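Local coordinates for protein tyrosine--tRNA ligase (Pyrococcus horikoshii, PDB 2CYC) that probably catalyses the two-step, ATP-dependent attachment of tyrosine to its cognate tRNA, working as a homodimer, at residues A[171-183]-A[196-209]. Sequence-based numbering, arbitrary orientation.
Sequences MQVADIFYQGVTI and IAIEVAQKLRYHPI. With TYR (tyrosine), chain C.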
ATOM      1  N   MET A 171       6.060  -1.742   4.093  1.00 19.64           N
ATOM      2  CA  MET A 171       7.009  -0.638   4.168  1.00 18.89           C
ATOM      3  C   MET A 171       8.236  -1.091   4.970  1.00 18.06           C
ATOM      4  O   MET A 171       9.367  -0.725   4.644  1.00 18.08           O
ATOM      5  CB  MET A 171       6.367   0.574   4.854  1.00 16.59           C
ATOM      6  CG  MET A 171       5.357   1.329   4.004  1.00 15.83           C
ATOM      7  SD  MET A 171       4.399   2.491   5.012  1.00 19.51           S
ATOM      8  CE  MET A 171       5.716   3.633   5.558  1.00 15.91           C
ATOM      9  N   GLN A 172       8.014  -1.890   6.014  1.00 14.55           N
ATOM     10  CA  GLN A 172       9.122  -2.364   6.843  1.00 19.44           C
ATOM     11  C   GLN A 172      10.034  -3.255   6.015  1.00 20.60           C
ATOM     12  O   GLN A 172      11.262  -3.170   6.128  1.00 16.11           O
ATOM     13  CB  GLN A 172       8.622  -3.135   8.081  1.00 14.77           C
ATOM     14  CG  GLN A 172       9.762  -3.561   9.052  1.00 12.74           C
ATOM     15  CD  GLN A 172       9.288  -3.772  10.489  1.00 15.13           C
ATOM     16  OE1 GLN A 172       8.241  -3.260  10.879  1.00 13.11           O
ATOM     17  NE2 GLN A 172      10.076  -4.503  11.290  1.00  8.92           N
ATOM     18  N   VAL A 173       9.446  -4.107   5.181  1.00 13.02           N
ATOM     19  CA  VAL A 173      10.268  -4.970   4.343  1.00 16.54           C
ATOM     20  C   VAL A 173      11.031  -4.130   3.311  1.00 17.22           C
ATOM     21  O   VAL A 173      12.227  -4.343   3.088  1.00 17.66           O
ATOM     22  CB  VAL A 173       9.403  -6.036   3.642  1.00 17.59           C
ATOM     23  CG1 VAL A 173      10.226  -6.813   2.632  1.00 10.97           C
ATOM     24  CG2 VAL A 173       8.833  -6.986   4.691  1.00 14.29           C
ATOM     25  N   ALA A 174      10.340  -3.168   2.700  1.00 15.83           N
ATOM     26  CA  ALA A 174      10.948  -2.279   1.705  1.00 16.10           C
ATOM     27  C   ALA A 174      12.091  -1.461   2.312  1.00 16.49           C
ATOM     28  O   ALA A 174      13.110  -1.215   1.659  1.00 15.26           O
ATOM     29  CB  ALA A 174       9.877  -1.342   1.111  1.00 10.45           C
ATOM     30  N   ASP A 175      11.920  -1.047   3.563  1.00 14.88           N
ATOM     31  CA  ASP A 175      12.951  -0.283   4.253  1.00 17.49           C
ATOM     32  C   ASP A 175      14.262  -1.053   4.233  1.00 22.65           C
ATOM     33  O   ASP A 175      15.343  -0.463   4.151  1.00 14.83           O
ATOM     34  CB  ASP A 175      12.577  -0.040   5.720  1.00 19.14           C
ATOM     35  CG  ASP A 175      11.377   0.858   5.880  1.00 17.71           C
ATOM     36  OD1 ASP A 175      11.090   1.641   4.952  1.00 17.86           O
ATOM     37  OD2 ASP A 175      10.738   0.788   6.944  1.00 18.01           O
ATOM     38  N   ILE A 176      14.160  -2.375   4.334  1.00 15.39           N
ATOM     39  CA  ILE A 176      15.347  -3.210   4.341  1.00 17.66           C
ATOM     40  C   ILE A 176      16.064  -3.192   2.994  1.00 15.67           C
ATOM     41  O   ILE A 176      17.261  -2.896   2.909  1.00 17.26           O
ATOM     42  CB  ILE A 176      14.992  -4.682   4.726  1.00 22.69           C
ATOM     43  CG1 ILE A 176      14.631  -4.747   6.217  1.00 18.51           C
ATOM     44  CG2 ILE A 176      16.163  -5.617   4.390  1.00 15.24           C
ATOM     45  CD1 ILE A 176      14.008  -6.063   6.666  1.00 10.78           C
ATOM     46  N   PHE A 177      15.330  -3.489   1.933  1.00 16.65           N
ATOM     47  CA  PHE A 177      15.945  -3.540   0.616  1.00 21.17           C
ATOM     48  C   PHE A 177      16.360  -2.199   0.052  1.00 19.69           C
ATOM     49  O   PHE A 177      17.398  -2.100  -0.592  1.00 19.61           O
ATOM     50  CB  PHE A 177      15.020  -4.296  -0.334  1.00 16.57           C
ATOM     51  CG  PHE A 177      14.865  -5.735   0.046  1.00 19.82           C
ATOM     52  CD1 PHE A 177      15.897  -6.646  -0.204  1.00 22.06           C
ATOM     53  CD2 PHE A 177      13.751  -6.163   0.757  1.00 15.70           C
ATOM     54  CE1 PHE A 177      15.822  -7.963   0.260  1.00 23.44           C
ATOM     55  CE2 PHE A 177      13.664  -7.481   1.230  1.00 16.54           C
ATOM     56  CZ  PHE A 177      14.705  -8.381   0.982  1.00 18.58           C
ATOM     57  N   TYR A 178      15.578  -1.160   0.324  1.00 17.88           N
ATOM     58  CA  TYR A 178      15.912   0.159  -0.186  1.00 19.66           C
ATOM     59  C   TYR A 178      17.231   0.689   0.381  1.00 20.55           C
ATOM     60  O   TYR A 178      17.975   1.373  -0.316  1.00 19.99           O
ATOM     61  CB  TYR A 178      14.805   1.156   0.129  1.00 21.96           C
ATOM     62  CG  TYR A 178      14.958   2.436  -0.649  1.00 20.14           C
ATOM     63  CD1 TYR A 178      14.572   2.505  -1.989  1.00 21.07           C
ATOM     64  CD2 TYR A 178      15.504   3.573  -0.057  1.00 17.40           C
ATOM     65  CE1 TYR A 178      14.720   3.676  -2.716  1.00 20.80           C
ATOM     66  CE2 TYR A 178      15.658   4.747  -0.771  1.00 23.63           C
ATOM     67  CZ  TYR A 178      15.258   4.790  -2.099  1.00 24.52           C
ATOM     68  OH  TYR A 178      15.368   5.960  -2.800  1.00 27.70           O
ATOM     69  N   GLN A 179      17.517   0.382   1.644  1.00 16.99           N
ATOM     70  CA  GLN A 179      18.756   0.838   2.276  1.00 15.53           C
ATOM     71  C   GLN A 179      19.902  -0.173   2.105  1.00 16.47           C
ATOM     72  O   GLN A 179      20.990   0.031   2.642  1.00 21.48           O
ATOM     73  CB  GLN A 179      18.522   1.090   3.774  1.00 19.51           C
ATOM     74  CG  GLN A 179      17.351   2.031   4.083  1.00 15.51           C
ATOM     75  CD  GLN A 179      17.116   2.206   5.573  1.00 22.39           C
ATOM     76  OE1 GLN A 179      17.732   3.060   6.228  1.00 20.91           O
ATOM     77  NE2 GLN A 179      16.228   1.386   6.123  1.00 17.75           N
ATOM     78  N   GLY A 180      19.651  -1.251   1.364  1.00 13.71           N
ATOM     79  CA  GLY A 180      20.663  -2.277   1.147  1.00 14.07           C
ATOM     80  C   GLY A 180      21.047  -3.012   2.424  1.00 17.71           C
ATOM     81  O   GLY A 180      22.190  -3.439   2.585  1.00 16.45           O
ATOM     82  N   VAL A 181      20.092  -3.180   3.333  1.00 16.98           N
ATOM     83  CA  VAL A 181      20.364  -3.846   4.605  1.00 17.58           C
ATOM     84  C   VAL A 181      20.639  -5.355   4.498  1.00 19.99           C
ATOM     85  O   VAL A 181      19.813  -6.109   3.985  1.00 16.80           O
ATOM     86  CB  VAL A 181      19.193  -3.595   5.597  1.00 22.16           C
ATOM     87  CG1 VAL A 181      19.421  -4.350   6.890  1.00 15.09           C
ATOM     88  CG2 VAL A 181      19.072  -2.100   5.879  1.00 12.46           C
ATOM     89  N   THR A 182      21.811  -5.788   4.970  1.00 19.15           N
ATOM     90  CA  THR A 182      22.174  -7.210   4.940  1.00 16.89           C
ATOM     91  C   THR A 182      22.128  -7.794   6.354  1.00 19.71           C
ATOM     92  O   THR A 182      22.138  -9.011   6.534  1.00 17.08           O
ATOM     93  CB  THR A 182      23.595  -7.440   4.331  1.00 16.67           C
ATOM     94  OG1 THR A 182      24.540  -6.570   4.968  1.00 15.45           O
ATOM     95  CG2 THR A 182      23.590  -7.178   2.825  1.00 17.56           C
ATOM     96  N   ILE A 183      22.103  -6.915   7.353  1.00 16.18           N
ATOM     97  CA  ILE A 183      21.997  -7.337   8.751  1.00 14.52           C
ATOM     98  C   ILE A 183      20.732  -6.661   9.293  1.00 18.56           C
ATOM     99  O   ILE A 183      20.782  -5.529   9.790  1.00 14.86           O
ATOM    100  CB  ILE A 183      23.224  -6.882   9.605  1.00 14.30           C
ATOM    101  CG1 ILE A 183      24.523  -7.469   9.036  1.00 16.30           C
ATOM    102  CG2 ILE A 183      23.038  -7.312  11.068  1.00  8.24           C
ATOM    103  CD1 ILE A 183      24.578  -8.994   8.989  1.00 20.63           C
ATOM    104  N   ILE A 196       9.532 -12.658   5.830  1.00 21.33           N
ATOM    105  CA  ILE A 196       9.000 -12.278   4.525  1.00 19.68           C
ATOM    106  C   ILE A 196      10.140 -11.683   3.681  1.00 20.06           C
ATOM    107  O   ILE A 196      10.301 -12.017   2.509  1.00 22.06           O
ATOM    108  CB  ILE A 196       7.861 -11.248   4.673  1.00 20.65           C
ATOM    109  CG1 ILE A 196       6.649 -11.907   5.352  1.00 20.49           C
ATOM    110  CG2 ILE A 196       7.477 -10.707   3.307  1.00 17.15           C
ATOM    111  CD1 ILE A 196       5.580 -10.923   5.825  1.00 18.24           C
ATOM    112  N   ALA A 197      10.938 -10.817   4.293  1.00 17.10           N
ATOM    113  CA  ALA A 197      12.061 -10.203   3.600  1.00 17.67           C
ATOM    114  C   ALA A 197      12.972 -11.281   2.998  1.00 20.10           C
ATOM    115  O   ALA A 197      13.401 -11.180   1.855  1.00 17.65           O
ATOM    116  CB  ALA A 197      12.853  -9.333   4.567  1.00 13.07           C
ATOM    117  N   ILE A 198      13.263 -12.314   3.777  1.00 18.33           N
ATOM    118  CA  ILE A 198      14.120 -13.382   3.306  1.00 21.08           C
ATOM    119  C   ILE A 198      13.464 -14.151   2.164  1.00 23.37           C
ATOM    120  O   ILE A 198      14.136 -14.506   1.198  1.00 21.48           O
ATOM    121  CB  ILE A 198      14.500 -14.316   4.474  1.00 20.75           C
ATOM    122  CG1 ILE A 198      15.462 -13.572   5.405  1.00 19.85           C
ATOM    123  CG2 ILE A 198      15.143 -15.585   3.962  1.00 19.62           C
ATOM    124  CD1 ILE A 198      15.680 -14.248   6.760  1.00 21.11           C
ATOM    125  N   GLU A 199      12.156 -14.383   2.264  1.00 22.72           N
ATOM    126  CA  GLU A 199      11.403 -15.082   1.212  1.00 25.57           C
ATOM    127  C   GLU A 199      11.365 -14.341  -0.141  1.00 27.38           C
ATOM    128  O   GLU A 199      11.470 -14.967  -1.196  1.00 26.08           O
ATOM    129  CB  GLU A 199       9.954 -15.316   1.659  1.00 29.97           C
ATOM    130  CG  GLU A 199       9.714 -16.599   2.444  1.00 39.89           C
ATOM    131  CD  GLU A 199       8.317 -16.655   3.051  1.00 44.26           C
ATOM    132  OE1 GLU A 199       7.360 -16.177   2.399  1.00 41.63           O
ATOM    133  OE2 GLU A 199       8.175 -17.189   4.175  1.00 47.05           O
ATOM    134  N   VAL A 200      11.213 -13.017  -0.118  1.00 20.89           N
ATOM    135  CA  VAL A 200      11.133 -12.259  -1.367  1.00 22.98           C
ATOM    136  C   VAL A 200      12.450 -11.676  -1.879  1.00 21.00           C
ATOM    137  O   VAL A 200      12.496 -11.155  -2.996  1.00 18.90           O
ATOM    138  CB  VAL A 200      10.132 -11.075  -1.242  1.00 25.28           C
ATOM    139  CG1 VAL A 200       8.765 -11.582  -0.739  1.00 19.95           C
ATOM    140  CG2 VAL A 200      10.706 -10.000  -0.296  1.00 19.94           C
ATOM    141  N   ALA A 201      13.509 -11.758  -1.075  1.00 16.26           N
ATOM    142  CA  ALA A 201      14.799 -11.161  -1.450  1.00 20.90           C
ATOM    143  C   ALA A 201      15.272 -11.370  -2.885  1.00 23.60           C
ATOM    144  O   ALA A 201      15.640 -10.416  -3.574  1.00 22.95           O
ATOM    145  CB  ALA A 201      15.895 -11.633  -0.491  1.00 13.49           C
ATOM    146  N   GLN A 202      15.279 -12.620  -3.327  1.00 18.98           N
ATOM    147  CA  GLN A 202      15.762 -12.931  -4.655  1.00 21.81           C
ATOM    148  C   GLN A 202      14.760 -12.726  -5.777  1.00 23.98           C
ATOM    149  O   GLN A 202      15.087 -12.920  -6.945  1.00 24.10           O
ATOM    150  CB  GLN A 202      16.313 -14.355  -4.658  1.00 27.96           C
ATOM    151  CG  GLN A 202      17.494 -14.501  -3.698  1.00 26.34           C
ATOM    152  CD  GLN A 202      18.114 -15.887  -3.708  1.00 37.63           C
ATOM    153  OE1 GLN A 202      19.331 -16.026  -3.651  1.00 42.40           O
ATOM    154  NE2 GLN A 202      17.281 -16.913  -3.766  1.00 35.33           N
ATOM    155  N   LYS A 203      13.548 -12.309  -5.428  1.00 22.19           N
ATOM    156  CA  LYS A 203      12.517 -12.059  -6.431  1.00 23.27           C
ATOM    157  C   LYS A 203      12.395 -10.573  -6.764  1.00 25.03           C
ATOM    158  O   LYS A 203      11.708 -10.206  -7.718  1.00 26.00           O
ATOM    159  CB  LYS A 203      11.163 -12.549  -5.932  1.00 23.13           C
ATOM    160  CG  LYS A 203      11.163 -13.986  -5.455  1.00 24.10           C
ATOM    161  CD  LYS A 203       9.773 -14.393  -4.998  1.00 31.71           C
ATOM    162  CE  LYS A 203       9.774 -15.795  -4.416  1.00 36.50           C
ATOM    163  NZ  LYS A 203       8.397 -16.214  -4.050  1.00 44.05           N
ATOM    164  N   LEU A 204      13.048  -9.726  -5.970  1.00 20.17           N
ATOM    165  CA  LEU A 204      12.992  -8.269  -6.156  1.00 22.49           C
ATOM    166  C   LEU A 204      13.656  -7.762  -7.429  1.00 22.12           C
ATOM    167  O   LEU A 204      14.756  -8.190  -7.793  1.00 24.44           O
ATOM    168  CB  LEU A 204      13.607  -7.577  -4.941  1.00 15.30           C
ATOM    169  CG  LEU A 204      12.609  -7.163  -3.861  1.00 29.80           C
ATOM    170  CD1 LEU A 204      11.562  -8.236  -3.628  1.00 22.95           C
ATOM    171  CD2 LEU A 204      13.359  -6.840  -2.605  1.00 18.42           C
ATOM    172  N   ARG A 205      12.990  -6.826  -8.094  1.00 23.25           N
ATOM    173  CA  ARG A 205      13.512  -6.281  -9.337  1.00 26.54           C
ATOM    174  C   ARG A 205      14.233  -4.946  -9.202  1.00 23.52           C
ATOM    175  O   ARG A 205      15.224  -4.713  -9.882  1.00 27.37           O
ATOM    176  CB  ARG A 205      12.390  -6.118 -10.367  1.00 24.54           C
ATOM    177  CG  ARG A 205      12.921  -5.944 -11.780  1.00 47.92           C
ATOM    178  CD  ARG A 205      11.894  -5.321 -12.718  1.00 55.63           C
ATOM    179  NE  ARG A 205      12.146  -5.672 -14.114  1.00 67.00           N
ATOM    180  CZ  ARG A 205      11.972  -6.893 -14.618  1.00 71.40           C
ATOM    181  NH1 ARG A 205      11.543  -7.881 -13.840  1.00 74.41           N
ATOM    182  NH2 ARG A 205      12.223  -7.129 -15.900  1.00 76.08           N
ATOM    183  N   TYR A 206      13.753  -4.065  -8.332  1.00 25.37           N
ATOM    184  CA  TYR A 206      14.381  -2.752  -8.213  1.00 18.12           C
ATOM    185  C   TYR A 206      15.397  -2.601  -7.097  1.00 23.11           C
ATOM    186  O   TYR A 206      16.407  -1.908  -7.263  1.00 20.48           O
ATOM    187  CB  TYR A 206      13.299  -1.679  -8.099  1.00 19.97           C
ATOM    188  CG  TYR A 206      12.309  -1.767  -9.235  1.00 21.35           C
ATOM    189  CD1 TYR A 206      11.117  -2.466  -9.089  1.00 17.33           C
ATOM    190  CD2 TYR A 206      12.598  -1.202 -10.484  1.00 23.54           C
ATOM    191  CE1 TYR A 206      10.229  -2.610 -10.149  1.00 19.11           C
ATOM    192  CE2 TYR A 206      11.714  -1.342 -11.560  1.00 19.24           C
ATOM    193  CZ  TYR A 206      10.534  -2.047 -11.383  1.00 22.79           C
ATOM    194  OH  TYR A 206       9.660  -2.190 -12.433  1.00 19.95           O
ATOM    195  N   HIS A 207      15.147  -3.236  -5.958  1.00 18.81           N
ATOM    196  CA  HIS A 207      16.115  -3.136  -4.881  1.00 20.47           C
ATOM    197  C   HIS A 207      16.615  -4.445  -4.287  1.00 20.40           C
ATOM    198  O   HIS A 207      16.655  -4.618  -3.072  1.00 18.24           O
ATOM    199  CB  HIS A 207      15.607  -2.198  -3.783  1.00 21.45           C
ATOM    200  CG  HIS A 207      15.577  -0.764  -4.209  1.00 18.61           C
ATOM    201  ND1 HIS A 207      14.492  -0.200  -4.845  1.00 20.23           N
ATOM    202  CD2 HIS A 207      16.539   0.189  -4.189  1.00 17.35           C
ATOM    203  CE1 HIS A 207      14.786   1.040  -5.200  1.00 17.50           C
ATOM    204  NE2 HIS A 207      16.023   1.300  -4.814  1.00 20.69           N
ATOM    205  N   PRO A 208      16.986  -5.400  -5.148  1.00 21.56           N
ATOM    206  CA  PRO A 208      17.494  -6.645  -4.568  1.00 21.29           C
ATOM    207  C   PRO A 208      18.887  -6.288  -4.035  1.00 22.27           C
ATOM    208  O   PRO A 208      19.397  -5.210  -4.313  1.00 22.83           O
ATOM    209  CB  PRO A 208      17.570  -7.588  -5.770  1.00 21.80           C
ATOM    210  CG  PRO A 208      17.851  -6.642  -6.929  1.00 21.10           C
ATOM    211  CD  PRO A 208      16.901  -5.483  -6.620  1.00 19.76           C
ATOM    212  N   ILE A 209      19.485  -7.170  -3.252  1.00 23.07           N
ATOM    213  CA  ILE A 209      20.822  -6.926  -2.735  1.00 23.83           C
ATOM    214  C   ILE A 209      21.728  -7.756  -3.643  1.00 26.27           C
ATOM    215  O   ILE A 209      21.720  -8.986  -3.583  1.00 24.95           O
ATOM    216  CB  ILE A 209      20.938  -7.391  -1.269  1.00 27.88           C
ATOM    217  CG1 ILE A 209      19.937  -6.599  -0.413  1.00 28.36           C
ATOM    218  CG2 ILE A 209      22.371  -7.204  -0.772  1.00 22.31           C
ATOM    219  CD1 ILE A 209      19.909  -6.976   1.045  1.00 31.26           C
TER
HETATM  220  N   TYR C 701       7.769  -2.269  13.557  1.00 14.73           N
HETATM  221  CA  TYR C 701       8.859  -1.754  14.440  1.00 22.87           C
HETATM  222  C   TYR C 701       8.366  -1.629  15.880  1.00 25.66           C
HETATM  223  O   TYR C 701       7.145  -1.786  16.103  1.00 26.49           O
HETATM  224  CB  TYR C 701       9.347  -0.387  13.934  1.00 14.73           C
HETATM  225  CG  TYR C 701       9.996  -0.444  12.564  1.00 17.44           C
HETATM  226  CD1 TYR C 701      11.141  -1.207  12.343  1.00 14.90           C
HETATM  227  CD2 TYR C 701       9.463   0.268  11.486  1.00 17.69           C
HETATM  228  CE1 TYR C 701      11.742  -1.265  11.073  1.00 16.73           C
HETATM  229  CE2 TYR C 701      10.055   0.226  10.225  1.00 16.39           C
HETATM  230  CZ  TYR C 701      11.188  -0.543  10.021  1.00 16.40           C
HETATM  231  OH  TYR C 701      11.761  -0.590   8.762  1.00 16.00           O
HETATM  232  OXT TYR C 701       9.203  -1.371  16.767  1.00 26.11           O
HETATM  233  O   HOH W   1      19.396  -3.245  -2.219  1.00 29.54           O
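F177 drives its ring from helix 164-178 into the pocket formed by A197, V200, A201, L204 and I209. One face takes a CH-pi contact from L204, whose CD2 stands over it, 3.4 Å from the F177 ring centroid. At the rim, near the ring plane, F177 CZ meets A197 O at 3.2 Å. F177 CE1 also packs on A201 CB at 3.7 Å. With CG anti to its carbonyl carbon (chi1 -65°), the ring reaches across to the 196-209 segment. One turn earlier V173 rests CG1 on A197, 4.0 Å from its CA; here the axes of 171-178 and 196-200 pass 10.0 Å apart, crossing at -57°.

Against this buried site stands a partly exposed side, where two rings with polar ends meet. H207 lies alongside Y178, pointing the same way, with Y178 CD1 over the imidazole face, 3.4 Å from H207 NE2; the planes are inclined at 49°. Their polar ends turn elsewhere, H207 ND1 to T133 and Y178 OH to D129. A water lies within hydrogen-bonding distance of both F177 O and P208 O, linking the backbones near G180, which closes the helix in a Schellman motif.

Away from this contact, helix 164-178 serves the active site of this class I synthetase: D175 OD2 accepts a hydrogen bond from the substrate tyrosine's OH at 2.5 Å, and Q172 OE1 one from its amino group. I176 packs on Y37 of strand 36-40, helix 128-138 receives A174, and strand 214-223 backs F177 through P218.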